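Local coordinates for interferon alpha/beta receptor 1 (Mus musculus, PDB 3WCY), which pairs with IFNAR2 to form the heterodimeric receptor for type I interferons, whose binding switches on the JAK-STAT signalling cascade, at residues P96-M102 with M129-E133; E106-E110 with S190-I195; E110-I116 with I195-N201. The contacts are given in a common frame with arbitrary orientation. Numbering follows the deposited sequence.

Contact 1: residues P96-M102 with M129-E133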
# COMPACT_ATOMS: atom_id res chain seq x y z
N PRO A 96 19.18 -16.36 10.75
CA PRO A 96 17.85 -16.85 11.19
C PRO A 96 16.62 -16.47 10.35
O PRO A 96 15.63 -17.19 10.40
CB PRO A 96 17.75 -16.35 12.64
CG PRO A 96 18.77 -15.28 12.77
CD PRO A 96 19.87 -15.63 11.83
N PHE A 97 16.70 -15.37 9.58
CA PHE A 97 15.62 -14.85 8.73
C PHE A 97 15.17 -15.79 7.58
O PHE A 97 14.07 -15.62 7.07
CB PHE A 97 15.98 -13.44 8.22
CG PHE A 97 14.96 -12.72 7.37
CD1 PHE A 97 13.67 -12.50 7.85
CD2 PHE A 97 15.29 -12.24 6.12
CE1 PHE A 97 12.73 -11.83 7.07
CE2 PHE A 97 14.35 -11.55 5.35
CZ PHE A 97 13.08 -11.35 5.83
N TYR A 98 16.01 -16.77 7.20
CA TYR A 98 15.66 -17.71 6.13
C TYR A 98 14.99 -19.00 6.66
O TYR A 98 14.12 -19.55 5.99
CB TYR A 98 16.90 -18.07 5.27
CG TYR A 98 17.55 -16.91 4.55
CD1 TYR A 98 16.91 -16.27 3.49
CD2 TYR A 98 18.84 -16.51 4.86
CE1 TYR A 98 17.52 -15.22 2.80
CE2 TYR A 98 19.47 -15.47 4.17
CZ TYR A 98 18.80 -14.83 3.14
OH TYR A 98 19.41 -13.80 2.45
N THR A 99 15.41 -19.46 7.85
CA THR A 99 14.88 -20.69 8.46
C THR A 99 13.65 -20.47 9.36
O THR A 99 13.00 -21.45 9.74
CB THR A 99 15.99 -21.47 9.19
OG1 THR A 99 16.70 -20.59 10.07
CG2 THR A 99 16.95 -22.16 8.24
N ALA A 100 13.34 -19.20 9.70
CA ALA A 100 12.21 -18.85 10.57
C ALA A 100 10.84 -18.99 9.91
O ALA A 100 10.64 -18.52 8.79
CB ALA A 100 12.38 -17.45 11.13
N HIS A 101 9.91 -19.65 10.62
CA HIS A 101 8.54 -19.88 10.18
C HIS A 101 7.63 -18.79 10.72
O HIS A 101 7.97 -18.11 11.70
CB HIS A 101 8.04 -21.24 10.70
CG HIS A 101 8.67 -22.42 10.02
ND1 HIS A 101 8.04 -23.08 8.98
CD2 HIS A 101 9.85 -23.02 10.27
CE1 HIS A 101 8.85 -24.06 8.64
NE2 HIS A 101 9.95 -24.07 9.38
N MET A 102 6.45 -18.64 10.10
CA MET A 102 5.44 -17.65 10.49
C MET A 102 4.32 -18.30 11.30
O MET A 102 3.62 -19.17 10.78
CB MET A 102 4.85 -16.99 9.25
CG MET A 102 5.63 -15.80 8.78
SD MET A 102 5.12 -15.36 7.11
CE MET A 102 3.50 -14.75 7.42
N MET A 129 11.86 -10.72 14.70
CA MET A 129 11.87 -11.46 13.44
C MET A 129 11.02 -10.79 12.35
O MET A 129 11.44 -10.75 11.20
CB MET A 129 11.40 -12.91 13.67
CG MET A 129 11.71 -13.86 12.52
SD MET A 129 13.47 -14.04 12.15
CE MET A 129 14.02 -14.99 13.56
N TRP A 130 9.84 -10.26 12.72
CA TRP A 130 8.93 -9.63 11.77
C TRP A 130 8.76 -8.11 11.96
O TRP A 130 8.06 -7.47 11.16
CB TRP A 130 7.60 -10.39 11.73
CG TRP A 130 7.78 -11.87 11.65
CD1 TRP A 130 7.59 -12.77 12.66
CD2 TRP A 130 8.34 -12.61 10.56
NE1 TRP A 130 7.92 -14.04 12.23
CE2 TRP A 130 8.40 -13.97 10.95
CE3 TRP A 130 8.78 -12.27 9.26
CZ2 TRP A 130 8.88 -14.97 10.11
CZ3 TRP A 130 9.24 -13.27 8.43
CH2 TRP A 130 9.29 -14.60 8.85
N ALA A 131 9.46 -7.54 12.96
CA ALA A 131 9.49 -6.12 13.31
C ALA A 131 9.76 -5.19 12.13
O ALA A 131 9.43 -4.00 12.21
CB ALA A 131 10.51 -5.88 14.41
N LEU A 132 10.36 -5.71 11.04
CA LEU A 132 10.66 -4.97 9.82
C LEU A 132 9.97 -5.56 8.59
O LEU A 132 10.15 -5.05 7.49
CB LEU A 132 12.17 -4.86 9.58
CG LEU A 132 13.01 -4.20 10.67
CD1 LEU A 132 14.49 -4.27 10.32
CD2 LEU A 132 12.55 -2.76 10.94
N GLU A 133 9.18 -6.64 8.78
CA GLU A 133 8.44 -7.29 7.70
C GLU A 133 6.94 -6.98 7.70
O GLU A 133 6.28 -7.18 6.68
CB GLU A 133 8.70 -8.80 7.67
CG GLU A 133 9.92 -9.18 6.85
CD GLU A 133 11.26 -8.73 7.41
OE1 GLU A 133 12.14 -8.38 6.60
OE2 GLU A 133 11.42 -8.73 8.65
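The join between the first two fibronectin type III domains of this receptor rests on apolar side chains packing across it. Three of them carry most of the buried surface, Phe97, Met129 and Trp130, and hydrogen bonding plays no part between the two segments. The apolar contacts gather around the thioether of Met129, which enters the bend of 96-100: its CE lies 4.1 Å from Pro96 CB, while its SD is 4.1 Å from Phe97 CA and 3.7 Å from Ala100 CB. Next to it, Phe97 CE1 meets Trp130 CZ3 at 4.0 Å, an oblique approach of the two aromatic residues.

Aromatic-ring contacts finish the seal. Met102 CG lies over one face of the Trp130 indole, 4.0 Å from the centroid of its six-membered ring, a CH-pi contact; Met102 SD, 4.8 Å from that centroid, adds an oblique Met-aromatic contact. Backbone oxygen lines the indole's edge, His101 O coming to 3.6 Å from Trp130 CZ2.

The polar element is Glu133, whose OE1 approaches Phe97 CZ at 3.2 Å; that oxygen is hydrogen-bonded to Tyr70 OH and has a long, weak ion pair with a basic side chain of the interferon beta chain. Phe97, too, packs on a basic side chain of interferon beta. The loop 129-133, between strands 116-121 and 138-145 of the second domain, thus meets the short, weakly bonded helix 96-99 and the equally weak strand 100-101, which runs parallel to strand 12-14 of the first domain, with Tyr18 of strand 17-19 touching Pro96 and Met129.

Contact 2: residues E106-E110 with S190-I195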
# COMPACT_ATOMS: atom_id res chain seq x y z
N GLU A 106 -2.81 -13.24 15.18
CA GLU A 106 -3.80 -13.15 16.26
C GLU A 106 -5.07 -12.45 15.73
O GLU A 106 -4.97 -11.40 15.09
CB GLU A 106 -3.20 -12.44 17.49
CG GLU A 106 -4.02 -12.62 18.77
CD GLU A 106 -3.51 -11.88 19.99
OE1 GLU A 106 -3.06 -12.55 20.94
OE2 GLU A 106 -3.59 -10.63 20.00
N VAL A 107 -6.24 -13.06 15.96
CA VAL A 107 -7.51 -12.53 15.45
C VAL A 107 -8.61 -12.40 16.51
O VAL A 107 -8.88 -13.36 17.22
CB VAL A 107 -7.97 -13.22 14.12
CG1 VAL A 107 -7.63 -14.71 14.11
CG2 VAL A 107 -9.45 -12.99 13.82
N ARG A 108 -9.23 -11.21 16.60
CA ARG A 108 -10.34 -10.95 17.52
C ARG A 108 -11.52 -10.45 16.69
O ARG A 108 -11.37 -9.52 15.90
CB ARG A 108 -9.99 -9.93 18.63
CG ARG A 108 -8.69 -10.19 19.41
CD ARG A 108 -8.73 -11.39 20.34
NE ARG A 108 -7.39 -11.71 20.85
CZ ARG A 108 -7.13 -12.63 21.76
NH1 ARG A 108 -8.11 -13.34 22.31
NH2 ARG A 108 -5.88 -12.85 22.15
N LEU A 109 -12.69 -11.09 16.85
CA LEU A 109 -13.91 -10.76 16.12
C LEU A 109 -14.83 -9.80 16.87
O LEU A 109 -14.93 -9.86 18.10
CB LEU A 109 -14.69 -12.04 15.74
CG LEU A 109 -13.90 -13.13 15.01
CD1 LEU A 109 -14.60 -14.43 15.10
CD2 LEU A 109 -13.68 -12.77 13.56
N GLU A 110 -15.50 -8.92 16.12
CA GLU A 110 -16.45 -7.93 16.60
C GLU A 110 -17.61 -7.92 15.60
O GLU A 110 -17.35 -7.83 14.39
CB GLU A 110 -15.75 -6.56 16.66
CG GLU A 110 -16.44 -5.54 17.56
CD GLU A 110 -16.25 -4.08 17.20
OE1 GLU A 110 -15.33 -3.75 16.42
OE2 GLU A 110 -17.03 -3.24 17.72
N SER A 190 -5.25 -19.62 11.17
CA SER A 190 -5.53 -19.47 12.60
C SER A 190 -6.60 -20.47 13.07
O SER A 190 -7.34 -21.01 12.24
CB SER A 190 -5.97 -18.04 12.90
OG SER A 190 -7.05 -17.65 12.06
N THR A 191 -6.66 -20.73 14.40
CA THR A 191 -7.68 -21.61 14.97
C THR A 191 -9.02 -20.97 14.64
O THR A 191 -9.15 -19.74 14.73
CB THR A 191 -7.48 -21.78 16.49
OG1 THR A 191 -6.23 -22.43 16.74
CG2 THR A 191 -8.58 -22.59 17.14
N VAL A 192 -9.99 -21.77 14.16
CA VAL A 192 -11.32 -21.26 13.80
C VAL A 192 -11.99 -20.48 14.95
O VAL A 192 -11.86 -20.86 16.12
CB VAL A 192 -12.22 -22.32 13.11
CG1 VAL A 192 -12.65 -23.41 14.08
CG2 VAL A 192 -13.44 -21.68 12.45
N GLN A 193 -12.60 -19.33 14.62
CA GLN A 193 -13.29 -18.46 15.55
C GLN A 193 -14.65 -18.10 15.00
O GLN A 193 -14.74 -17.63 13.86
CB GLN A 193 -12.48 -17.20 15.83
CG GLN A 193 -11.61 -17.32 17.05
CD GLN A 193 -10.85 -16.04 17.25
OE1 GLN A 193 -11.40 -15.05 17.74
NE2 GLN A 193 -9.58 -16.04 16.85
N CYS A 194 -15.70 -18.34 15.80
CA CYS A 194 -17.08 -18.07 15.42
C CYS A 194 -17.66 -16.90 16.20
O CYS A 194 -17.27 -16.65 17.35
CB CYS A 194 -17.93 -19.33 15.57
SG CYS A 194 -17.23 -20.81 14.79
N ILE A 195 -18.59 -16.18 15.57
CA ILE A 195 -19.30 -15.02 16.13
C ILE A 195 -20.70 -14.92 15.50
O ILE A 195 -20.90 -15.34 14.35
CB ILE A 195 -18.46 -13.71 15.96
CG1 ILE A 195 -19.11 -12.51 16.69
CG2 ILE A 195 -18.15 -13.41 14.49
CD1 ILE A 195 -18.22 -11.34 16.98
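Alternating side chains let two strands that share no backbone bonding pack through one face each. Along 106-110, Val107 and Leu109 turn toward the partner; along 193-195, Gln193 and Ile195 do so, while Cys194 has its CA-to-CB bond directed away and is disulfide-bonded to Cys173. Leu109, in an m,t rotamer, extends CD1 between them, 3.4 Å from Gln193 O, 3.6 Å from Gln193 CB and 3.7 Å from Ile195 CG2. Ile195 answers with an extended t,t chain whose CD1 comes to rest 3.7 Å from Leu109 C and 3.7 Å from Glu110 N.

The segments belong to the first and last strands of the second fibronectin type III domain, 106-111 and 193-196, one from each sheet of the sandwich. Segments 106-110 and 193-195 run nearly parallel, at 10°, their axes approaching to 7.8 Å, and their side chains close this margin of the sandwich.

Gln193 spans the gap differently. Its chi1 of -94° lies between wells, yet with chi2 t the amide reaches the opposite backbone, and NE2 donates to Val107 O at 2.8 Å. Val107, with chi1 p, sets CG1 3.6 Å from Gln193 NE2 and 3.6 Å from Ser190 OG, the latter hydroxyl being hydrogen-bonded to Val176 N.

Contact 3: residues E110-I116 with I195-N201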
# COMPACT_ATOMS: atom_id res chain seq x y z
N GLU A 110 -15.50 -8.92 16.12
CA GLU A 110 -16.45 -7.93 16.60
C GLU A 110 -17.61 -7.92 15.60
O GLU A 110 -17.35 -7.83 14.39
CB GLU A 110 -15.75 -6.56 16.66
CG GLU A 110 -16.44 -5.54 17.56
CD GLU A 110 -16.25 -4.08 17.20
OE1 GLU A 110 -15.33 -3.75 16.42
OE2 GLU A 110 -17.03 -3.24 17.72
N ALA A 111 -18.86 -8.08 16.06
CA ALA A 111 -20.00 -8.12 15.12
C ALA A 111 -20.97 -6.96 15.22
O ALA A 111 -21.08 -6.31 16.27
CB ALA A 111 -20.74 -9.44 15.25
N GLU A 112 -21.69 -6.69 14.11
CA GLU A 112 -22.69 -5.63 13.97
C GLU A 112 -23.96 -6.29 13.35
O GLU A 112 -24.15 -7.49 13.54
CB GLU A 112 -22.16 -4.52 13.04
CG GLU A 112 -20.86 -3.86 13.51
CD GLU A 112 -20.36 -2.67 12.73
OE1 GLU A 112 -20.38 -2.72 11.48
OE2 GLU A 112 -19.90 -1.69 13.37
N ASP A 113 -24.83 -5.52 12.65
CA ASP A 113 -26.08 -6.05 12.11
C ASP A 113 -25.77 -6.89 10.87
O ASP A 113 -26.01 -8.10 10.86
CB ASP A 113 -27.06 -4.93 11.68
CG ASP A 113 -27.35 -3.85 12.70
OD1 ASP A 113 -27.82 -4.19 13.81
OD2 ASP A 113 -27.20 -2.66 12.36
N LYS A 114 -25.23 -6.23 9.83
CA LYS A 114 -24.90 -6.79 8.51
C LYS A 114 -23.38 -6.91 8.28
O LYS A 114 -22.95 -7.09 7.14
CB LYS A 114 -25.56 -5.94 7.40
CG LYS A 114 -27.08 -5.75 7.54
CD LYS A 114 -27.59 -4.60 6.67
CE LYS A 114 -29.07 -4.33 6.85
NZ LYS A 114 -29.38 -3.67 8.15
N ALA A 115 -22.58 -6.81 9.36
CA ALA A 115 -21.12 -6.87 9.24
C ALA A 115 -20.37 -7.53 10.40
O ALA A 115 -20.89 -7.61 11.52
CB ALA A 115 -20.56 -5.47 8.99
N ILE A 116 -19.13 -7.99 10.11
CA ILE A 116 -18.17 -8.56 11.05
C ILE A 116 -16.80 -7.88 10.85
O ILE A 116 -16.30 -7.80 9.72
CB ILE A 116 -18.11 -10.12 11.02
CG1 ILE A 116 -19.31 -10.71 11.80
CG2 ILE A 116 -16.78 -10.66 11.59
CD1 ILE A 116 -19.74 -12.10 11.40
N ILE A 195 -18.59 -16.18 15.57
CA ILE A 195 -19.30 -15.02 16.13
C ILE A 195 -20.70 -14.92 15.50
O ILE A 195 -20.90 -15.34 14.35
CB ILE A 195 -18.46 -13.71 15.96
CG1 ILE A 195 -19.11 -12.51 16.69
CG2 ILE A 195 -18.15 -13.41 14.49
CD1 ILE A 195 -18.22 -11.34 16.98
N SER A 196 -21.67 -14.37 16.24
CA SER A 196 -23.02 -14.17 15.74
C SER A 196 -23.31 -12.68 15.54
O SER A 196 -22.87 -11.85 16.34
CB SER A 196 -24.04 -14.81 16.67
OG SER A 196 -25.13 -15.32 15.92
N THR A 197 -24.04 -12.35 14.45
CA THR A 197 -24.46 -10.99 14.11
C THR A 197 -25.66 -10.56 14.96
O THR A 197 -26.43 -11.42 15.40
CB THR A 197 -24.74 -10.86 12.60
OG1 THR A 197 -25.54 -11.96 12.16
CG2 THR A 197 -23.47 -10.79 11.76
N THR A 198 -25.82 -9.24 15.23
CA THR A 198 -26.93 -8.68 16.02
C THR A 198 -28.15 -8.43 15.12
O THR A 198 -28.02 -8.48 13.89
CB THR A 198 -26.49 -7.38 16.72
OG1 THR A 198 -26.00 -6.45 15.76
CG2 THR A 198 -25.47 -7.60 17.82
N VAL A 199 -29.34 -8.14 15.71
CA VAL A 199 -30.56 -7.85 14.93
C VAL A 199 -30.48 -6.44 14.34
O VAL A 199 -30.14 -5.50 15.06
CB VAL A 199 -31.91 -8.06 15.66
CG1 VAL A 199 -33.01 -8.44 14.67
CG2 VAL A 199 -31.81 -9.10 16.77
N ALA A 200 -30.81 -6.31 13.04
CA ALA A 200 -30.79 -5.07 12.25
C ALA A 200 -31.25 -3.84 13.04
O ALA A 200 -32.29 -3.88 13.70
CB ALA A 200 -31.62 -5.23 10.98
N ASN A 201 -30.43 -2.76 13.00
CA ASN A 201 -30.70 -1.49 13.70
C ASN A 201 -31.96 -0.81 13.18
O ASN A 201 -32.32 -0.98 12.01
CB ASN A 201 -29.50 -0.53 13.57
CG ASN A 201 -28.38 -0.68 14.59
OD1 ASN A 201 -28.41 -1.52 15.50
ND2 ASN A 201 -27.36 0.15 14.45
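Past the ends of two strands from different sheets, a backbone hydrogen bond can join the chains, as happens beyond residues 111 and 196. The amide Thr198 N donates to Glu112 O at 3.0 Å, a well-aligned bond that ties the chain leaving the last strand to the turn after the first. Glu112 is engaged within its own segment too: its N donates to Ala115 O at 2.9 Å and closes that turn. A CA-H...O contact, Asp113 CA to Thr198 O at 3.6 Å, adds a second backbone link.

Thr198 OG1 to Asp113 OD1, at 3.5 Å, is a weak hydrogen bond whose proton has another acceptor within reach. Val199 O sits 2.9 Å from Asp113 OD1, an acceptor facing an acceptor. Thr197 OG1 has its single proton within reach of two carbonyls, Leu167 O, its strongest partner, and Thr170 O. Apolar groups fill the strand end, Ile195 meeting Ala111 CB through CD1 at 3.6 Å and Ile116 CD1 through CG2 at 3.7 Å.

The turn joins strands 106-111 and 116-121, while 197-201 departs from strand 193-196 toward the third domain, whose Phe292 packs on Glu112, Asp113 and Asn201.

From the N terminus, the chain leaves the first domain through 96-102, enters the second along 106-110 and turns at 110-116. Contact 1 then closes the shortest loop, when 129-133 returns to the interdomain junction. Contacts 2 and 3 close much longer loops, through nearly the whole second domain, as 190-195 and 195-201 come back alongside its opening strand. All three cross, since their second segments follow one another in the same order as their first segments. Contacts 2 and 3 share Glu110 and Ile195 and touch through Leu109 and Ile116; contact 1, centred about 24 Å from the centre of contact 2, joins the first domain to the second, whose two sheets the others tie together.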